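Side-chain contacts in OxyA protein (Actinoplanes teichomyceticus, PDB 5HH3), which is a haem-dependent cytochrome P450 that probably cross-links phenolic side chains of a peptide during glycopeptide antibiotic biosynthesis: residues A107-A111 and V112-Q116; T200-T203 and R204-P207; E222-D225 and A226-T229. All coordinates share one frame; numbering follows the deposited sequence.

The three contacts follow one another along the chain and belong to the helical part of the P450 fold. Contact 1, where helix 112-136 begins, is the one nearest the cofactor: the side chain of Phe110 comes within about 4 Å of the haem. Contact 2 is the C-terminal end of helix 182-205, away from the annotated sites, and contact 3 is the start of helix 225-256, with the side chain of Ile223 about 12 Å from the haem. Contacts 2 and 3 are joined directly, Arg204 NH2 lying 2.7 Å from Asp225 OD1 in a salt bridge. Contact 1 touches neither; its nearest atoms are about 8 Å from contact 3 and about 10 Å from contact 2.

Contact 1. Residues A107-A111 and V112-Q116; sequences APAFA and VRRMQ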
loop_
_atom_site.group_PDB
_atom_site.type_symbol
_atom_site.label_atom_id
_atom_site.label_comp_id
_atom_site.label_asym_id
_atom_site.label_seq_id
_atom_site.Cartn_x
_atom_site.Cartn_y
_atom_site.Cartn_z
ATOM N N ALA B 107 -15.747 20.290 -16.969
ATOM C CA ALA B 107 -15.924 19.681 -18.301
ATOM C C ALA B 107 -15.885 20.664 -19.502
ATOM O O ALA B 107 -15.343 20.316 -20.525
ATOM C CB ALA B 107 -17.182 18.797 -18.352
ATOM N N PRO B 108 -16.438 21.884 -19.370
ATOM C CA PRO B 108 -16.370 22.861 -20.464
ATOM C C PRO B 108 -14.958 23.172 -21.003
ATOM O O PRO B 108 -14.809 23.445 -22.200
ATOM C CB PRO B 108 -16.980 24.103 -19.836
ATOM C CG PRO B 108 -17.994 23.541 -18.885
ATOM C CD PRO B 108 -17.289 22.383 -18.274
ATOM N N ALA B 109 -13.947 23.131 -20.134
ATOM C CA ALA B 109 -12.566 23.368 -20.558
ATOM C C ALA B 109 -12.032 22.274 -21.493
ATOM O O ALA B 109 -11.066 22.507 -22.219
ATOM C CB ALA B 109 -11.659 23.498 -19.345
ATOM N N PHE B 110 -12.630 21.082 -21.456
ATOM C CA PHE B 110 -12.156 19.944 -22.266
ATOM C C PHE B 110 -13.091 19.621 -23.437
ATOM O O PHE B 110 -12.970 18.565 -24.058
ATOM C CB PHE B 110 -11.951 18.720 -21.364
ATOM C CG PHE B 110 -10.957 18.947 -20.246
ATOM C CD1 PHE B 110 -11.355 19.529 -19.046
ATOM C CD2 PHE B 110 -9.614 18.608 -20.406
ATOM C CE1 PHE B 110 -10.443 19.744 -18.013
ATOM C CE2 PHE B 110 -8.698 18.811 -19.378
ATOM C CZ PHE B 110 -9.113 19.380 -18.177
ATOM N N ALA B 111 -13.989 20.549 -23.753
ATOM C CA ALA B 111 -14.929 20.407 -24.880
ATOM C C ALA B 111 -14.234 20.392 -26.262
ATOM O O ALA B 111 -13.085 20.812 -26.392
ATOM C CB ALA B 111 -15.958 21.526 -24.841
ATOM N N VAL B 112 -14.982 19.936 -27.271
ATOM C CA VAL B 112 -14.484 19.695 -28.627
ATOM C C VAL B 112 -14.030 20.990 -29.264
ATOM O O VAL B 112 -12.897 21.080 -29.735
ATOM C CB VAL B 112 -15.557 19.001 -29.509
ATOM C CG1 VAL B 112 -15.234 19.102 -30.994
ATOM C CG2 VAL B 112 -15.691 17.530 -29.110
ATOM N N ARG B 113 -14.906 21.991 -29.268
ATOM C CA ARG B 113 -14.577 23.302 -29.832
ATOM C C ARG B 113 -13.306 23.901 -29.237
ATOM O O ARG B 113 -12.555 24.602 -29.918
ATOM C CB ARG B 113 -15.742 24.291 -29.654
ATOM C CG ARG B 113 -16.973 23.966 -30.496
ATOM C CD ARG B 113 -17.836 25.200 -30.743
ATOM N NE ARG B 113 -19.139 24.849 -31.320
ATOM C CZ ARG B 113 -20.064 25.722 -31.733
ATOM N NH1 ARG B 113 -19.859 27.038 -31.651
ATOM N NH2 ARG B 113 -21.212 25.273 -32.240
ATOM N N ARG B 114 -13.076 23.632 -27.963
ATOM C CA ARG B 114 -11.869 24.101 -27.292
ATOM C C ARG B 114 -10.587 23.443 -27.823
ATOM O O ARG B 114 -9.559 24.114 -27.989
ATOM C CB ARG B 114 -12.036 23.918 -25.791
ATOM C CG ARG B 114 -13.041 24.926 -25.222
ATOM C CD ARG B 114 -12.296 26.127 -24.683
ATOM N NE ARG B 114 -11.398 25.601 -23.664
ATOM C CZ ARG B 114 -10.256 26.135 -23.252
ATOM N NH1 ARG B 114 -9.816 27.313 -23.728
ATOM N NH2 ARG B 114 -9.563 25.471 -22.310
ATOM N N MET B 115 -10.662 22.147 -28.117
ATOM C CA MET B 115 -9.524 21.422 -28.685
ATOM C C MET B 115 -9.186 21.822 -30.125
ATOM O O MET B 115 -8.006 21.903 -30.473
ATOM C CB MET B 115 -9.732 19.913 -28.533
ATOM C CG MET B 115 -9.831 19.487 -27.075
ATOM S SD MET B 115 -8.345 19.879 -26.122
ATOM C CE MET B 115 -8.637 21.463 -25.357
ATOM N N GLN B 116 -10.200 22.130 -30.933
ATOM C CA GLN B 116 -9.986 22.698 -32.273
ATOM C C GLN B 116 -9.184 24.005 -32.240
ATOM O O GLN B 116 -8.315 24.225 -33.072
ATOM C CB GLN B 116 -11.324 22.986 -32.952
ATOM C CG GLN B 116 -12.128 21.753 -33.344
ATOM C CD GLN B 116 -13.597 22.068 -33.640
ATOM O OE1 GLN B 116 -13.995 23.229 -33.754
ATOM N NE2 GLN B 116 -14.410 21.024 -33.744
#
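Ala111 holds the N-cap position between the 3-10 turn 107-109 and helix 112-136, and its carbonyl O receives Met115 N at 3.3 Å and more weakly Arg114 N. Arg114 folds back over this junction. Its chain, bent at chi2 (-95°) and again at chi3 (-59°), carries CG past Pro108 O at 3.8 Å and turns the guanidinium towards the preceding turn. There Ala109 O sits at the guanidinium edge, near its plane, and takes two weak, nearly matched bonds, from Arg114 NE at 3.4 Å and from Arg114 NH2 at 3.3 Å. The CB of Ala109 lies 4.1 Å from the same NH2. The Met115 chain, bent at chi2 and chi3, brings its CE methyl to 4.1 Å from Ala109 O; its side chain also packs on Leu353 and Leu356 of helix 351-368. Val214 of helix 211-219 and Phe158 of helix 142-159 both touch Arg114, while the ring of Phe110 meets that of Phe158 and lies close to the haem. The forked donation to one carbonyl joins the 3-10 turn to the first turn of the helix but, both bonds being weak, probably limits guanidinium rotation only modestly; the positive group probably polarises the Ala109 carbonyl.

Contact 2. Residues T200-T203 and R204-P207; sequences TART and RRDP
Arg205 lies back over the preceding helical turn, its guanidinium against Ala201: the CB of Ala201 is 3.5 Å from Arg205 NH2, and Ala201 O lies over one face of the group, 3.2 Å from Arg205 NH1. Because the carbonyl lies over the flat face, the angle to NH1 is too poor for a hydrogen bond; Ala201 O accepts from Arg205 N instead, at 3.2 Å. At the guanidinium edge, in its plane, sits CG of Arg202, 3.9 Å from Arg205 NH1; the charged end of Arg202 turns elsewhere, leaving its NE 6.1 Å from that nitrogen. On another side of the helix Thr200 and Arg204 run side by side in the same direction, with Thr200 CG2 3.8 Å from Arg204 NE. Thr200 OG1 stands beside the backbone N (chi1 -63°), bonded to Met196 O, which leaves CG2 on the far side from that N and alongside the arginine chain, extended from CG to NE. The backbone bond from Arg204 N to Thr200 O measures 2.9 Å. Asp206 N still bonds to Arg202 O, but Asp206 has left helical geometry, and Pro207 N, which bears no hydrogen, lies 3.0 Å from Thr203 O and cannot continue the pattern. Further out, Arg204 is fixed by a salt bridge to Asp225 and by bonds to Gly220 O and Ile223 O. Helix 182-205 thus ends with Thr200 and Thr203 against Phe212 of helix 211-219, and with Thr200 and Arg204 against Leu228 of helix 225-256.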
loop_
_atom_site.group_PDB
_atom_site.type_symbol
_atom_site.label_atom_id
_atom_site.label_comp_id
_atom_site.label_asym_id
_atom_site.label_seq_id
_atom_site.Cartn_x
_atom_site.Cartn_y
_atom_site.Cartn_z
ATOM N N THR B 200 -5.435 32.394 -10.139
ATOM C CA THR B 200 -6.864 32.359 -9.847
ATOM C C THR B 200 -7.438 33.760 -9.620
ATOM O O THR B 200 -8.448 34.112 -10.224
ATOM C CB THR B 200 -7.164 31.465 -8.633
ATOM O OG1 THR B 200 -6.791 30.117 -8.941
ATOM C CG2 THR B 200 -8.616 31.464 -8.343
ATOM N N ALA B 201 -6.789 34.552 -8.770
ATOM C CA ALA B 201 -7.224 35.921 -8.527
ATOM C C ALA B 201 -7.256 36.727 -9.825
ATOM O O ALA B 201 -8.225 37.437 -10.079
ATOM C CB ALA B 201 -6.344 36.606 -7.487
ATOM N N ARG B 202 -6.219 36.591 -10.657
ATOM C CA ARG B 202 -6.187 37.262 -11.970
ATOM C C ARG B 202 -7.362 36.861 -12.852
ATOM O O ARG B 202 -8.095 37.720 -13.342
ATOM C CB ARG B 202 -4.851 37.040 -12.687
ATOM C CG ARG B 202 -3.764 38.002 -12.212
ATOM C CD ARG B 202 -2.468 37.875 -13.014
ATOM N NE ARG B 202 -1.625 36.758 -12.554
ATOM C CZ ARG B 202 -1.437 35.588 -13.171
ATOM N NH1 ARG B 202 -2.033 35.286 -14.329
ATOM N NH2 ARG B 202 -0.638 34.683 -12.601
ATOM N N THR B 203 -7.579 35.553 -12.984
ATOM C CA THR B 203 -8.685 35.026 -13.782
ATOM C C THR B 203 -10.044 35.558 -13.320
ATOM O O THR B 203 -10.821 36.050 -14.146
ATOM C CB THR B 203 -8.669 33.495 -13.770
ATOM O OG1 THR B 203 -7.378 33.058 -14.200
ATOM C CG2 THR B 203 -9.739 32.909 -14.693
ATOM N N ARG B 204 -10.314 35.494 -12.015
ATOM C CA ARG B 204 -11.578 36.011 -11.468
ATOM C C ARG B 204 -11.816 37.510 -11.717
ATOM O O ARG B 204 -12.962 37.935 -11.746
ATOM C CB ARG B 204 -11.720 35.703 -9.966
ATOM C CG ARG B 204 -11.996 34.240 -9.666
ATOM C CD ARG B 204 -12.334 34.017 -8.208
ATOM N NE ARG B 204 -12.191 32.610 -7.826
ATOM C CZ ARG B 204 -13.082 31.637 -8.058
ATOM N NH1 ARG B 204 -14.211 31.862 -8.725
ATOM N NH2 ARG B 204 -12.822 30.411 -7.632
ATOM N N ARG B 205 -10.762 38.302 -11.900
ATOM C CA ARG B 205 -10.924 39.721 -12.285
ATOM C C ARG B 205 -11.327 39.867 -13.760
ATOM O O ARG B 205 -12.277 40.583 -14.061
ATOM C CB ARG B 205 -9.676 40.552 -11.950
ATOM C CG ARG B 205 -9.484 40.763 -10.452
ATOM C CD ARG B 205 -8.297 41.665 -10.103
ATOM N NE ARG B 205 -7.697 41.275 -8.814
ATOM C CZ ARG B 205 -6.698 40.391 -8.633
ATOM N NH1 ARG B 205 -6.104 39.770 -9.656
ATOM N NH2 ARG B 205 -6.274 40.130 -7.394
ATOM N N ASP B 206 -10.621 39.189 -14.666
ATOM C CA ASP B 206 -11.033 39.113 -16.086
ATOM C C ASP B 206 -10.754 37.726 -16.710
ATOM O O ASP B 206 -9.599 37.379 -16.992
ATOM C CB ASP B 206 -10.445 40.261 -16.935
ATOM C CG ASP B 206 -9.011 40.600 -16.579
ATOM O OD1 ASP B 206 -8.174 39.678 -16.517
ATOM O OD2 ASP B 206 -8.720 41.799 -16.378
ATOM N N PRO B 207 -11.813 36.910 -16.896
ATOM C CA PRO B 207 -11.579 35.563 -17.436
ATOM C C PRO B 207 -10.958 35.520 -18.844
ATOM O O PRO B 207 -11.447 36.173 -19.760
ATOM C CB PRO B 207 -12.976 34.923 -17.435
ATOM C CG PRO B 207 -13.934 35.973 -16.994
ATOM C CD PRO B 207 -13.159 37.044 -16.315
#

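Contact 3. Residues E222-D225 and A226-T229; sequences EITD and AELT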
loop_
_atom_site.group_PDB
_atom_site.type_symbol
_atom_site.label_atom_id
_atom_site.label_comp_id
_atom_site.label_asym_id
_atom_site.label_seq_id
_atom_site.Cartn_x
_atom_site.Cartn_y
_atom_site.Cartn_z
ATOM N N GLU B 222 -19.664 29.054 -8.413
ATOM C CA GLU B 222 -19.924 27.738 -7.865
ATOM C C GLU B 222 -18.663 26.879 -7.697
ATOM O O GLU B 222 -18.744 25.812 -7.096
ATOM C CB GLU B 222 -20.990 27.002 -8.702
ATOM C CG GLU B 222 -22.377 27.676 -8.764
ATOM C CD GLU B 222 -23.226 27.558 -7.482
ATOM O OE1 GLU B 222 -23.022 26.641 -6.659
ATOM O OE2 GLU B 222 -24.142 28.391 -7.288
ATOM N N ILE B 223 -17.519 27.314 -8.239
ATOM C CA ILE B 223 -16.246 26.583 -8.090
ATOM C C ILE B 223 -15.290 27.371 -7.191
ATOM O O ILE B 223 -15.225 28.602 -7.272
ATOM C CB ILE B 223 -15.604 26.231 -9.458
ATOM C CG1 ILE B 223 -14.505 25.170 -9.272
ATOM C CG2 ILE B 223 -15.058 27.462 -10.182
ATOM C CD1 ILE B 223 -14.033 24.536 -10.554
ATOM N N THR B 224 -14.575 26.673 -6.309
ATOM C CA THR B 224 -13.653 27.345 -5.370
ATOM C C THR B 224 -12.238 27.445 -5.966
ATOM O O THR B 224 -11.891 26.719 -6.930
ATOM C CB THR B 224 -13.530 26.577 -4.040
ATOM O OG1 THR B 224 -12.876 25.328 -4.274
ATOM C CG2 THR B 224 -14.909 26.341 -3.379
ATOM N N ASP B 225 -11.418 28.293 -5.354
ATOM C CA ASP B 225 -10.007 28.454 -5.732
ATOM C C ASP B 225 -9.244 27.155 -5.588
ATOM O O ASP B 225 -8.487 26.797 -6.490
ATOM C CB ASP B 225 -9.321 29.557 -4.897
ATOM C CG ASP B 225 -9.849 30.924 -5.210
ATOM O OD1 ASP B 225 -10.577 31.038 -6.219
ATOM O OD2 ASP B 225 -9.547 31.900 -4.467
ATOM N N ALA B 226 -9.470 26.445 -4.480
ATOM C CA ALA B 226 -8.817 25.151 -4.218
ATOM C C ALA B 226 -9.137 24.089 -5.265
ATOM O O ALA B 226 -8.263 23.304 -5.655
ATOM C CB ALA B 226 -9.205 24.623 -2.842
ATOM N N GLU B 227 -10.391 24.064 -5.705
ATOM C CA GLU B 227 -10.815 23.177 -6.787
ATOM C C GLU B 227 -10.137 23.526 -8.125
ATOM O O GLU B 227 -9.675 22.628 -8.820
ATOM C CB GLU B 227 -12.342 23.178 -6.927
ATOM C CG GLU B 227 -13.039 22.362 -5.834
ATOM C CD GLU B 227 -14.541 22.590 -5.754
ATOM O OE1 GLU B 227 -15.017 23.730 -5.979
ATOM O OE2 GLU B 227 -15.258 21.608 -5.455
ATOM N N LEU B 228 -10.082 24.807 -8.479
ATOM C CA LEU B 228 -9.356 25.256 -9.695
ATOM C C LEU B 228 -7.880 24.855 -9.656
ATOM O O LEU B 228 -7.358 24.299 -10.601
ATOM C CB LEU B 228 -9.450 26.771 -9.882
ATOM C CG LEU B 228 -10.817 27.279 -10.332
ATOM C CD1 LEU B 228 -10.914 28.769 -10.078
ATOM C CD2 LEU B 228 -11.094 26.953 -11.793
ATOM N N THR B 229 -7.242 25.136 -8.535
ATOM C CA THR B 229 -5.849 24.781 -8.300
ATOM C C THR B 229 -5.638 23.295 -8.403
ATOM O O THR B 229 -4.674 22.851 -9.029
ATOM C CB THR B 229 -5.362 25.337 -6.932
ATOM O OG1 THR B 229 -5.138 26.733 -7.080
ATOM C CG2 THR B 229 -4.056 24.701 -6.486
HETATM O O HOH W 1 -17.594 24.140 -5.321
#
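With chi1 at 67°, the OG1 of Thr224 lies between its own backbone N and carbonyl carbon, facing the first turn of helix 225-256, while Glu227, its CG beside the backbone N (chi1 -76°) and its chain extended beyond, reaches back across the threonine. Glu227 N gives a capping bond to Thr224 OG1 at 3.1 Å. In return Glu227 OE1 accepts a nearly straight bond from Thr224 N at 3.0 Å, through its anti lone pair, and a second from Thr224 OG1 at 3.2 Å, which arrives from above the carboxylate plane. A water also donates to Glu227 OE1 and to Glu222 O, 2.7 Å from each, so three donors grip one carboxylate oxygen and probably stabilise its negative charge. Ile223 CG1 lies 3.6 Å from the same oxygen, and the side chain of Ile223 crosses that of Leu228 at about a right angle, CD1 to CD2 at 4.0 Å. Val215 of helix 211-219 touches both of these apolar chains. Asp225 O takes the backbone bond of Thr229 N at 2.9 Å. The reciprocal bonding of Thr224 and Glu227 is a capping box, closing the N-terminus of helix 225-256, the long helix that corresponds by its place in the P450 fold to helix I.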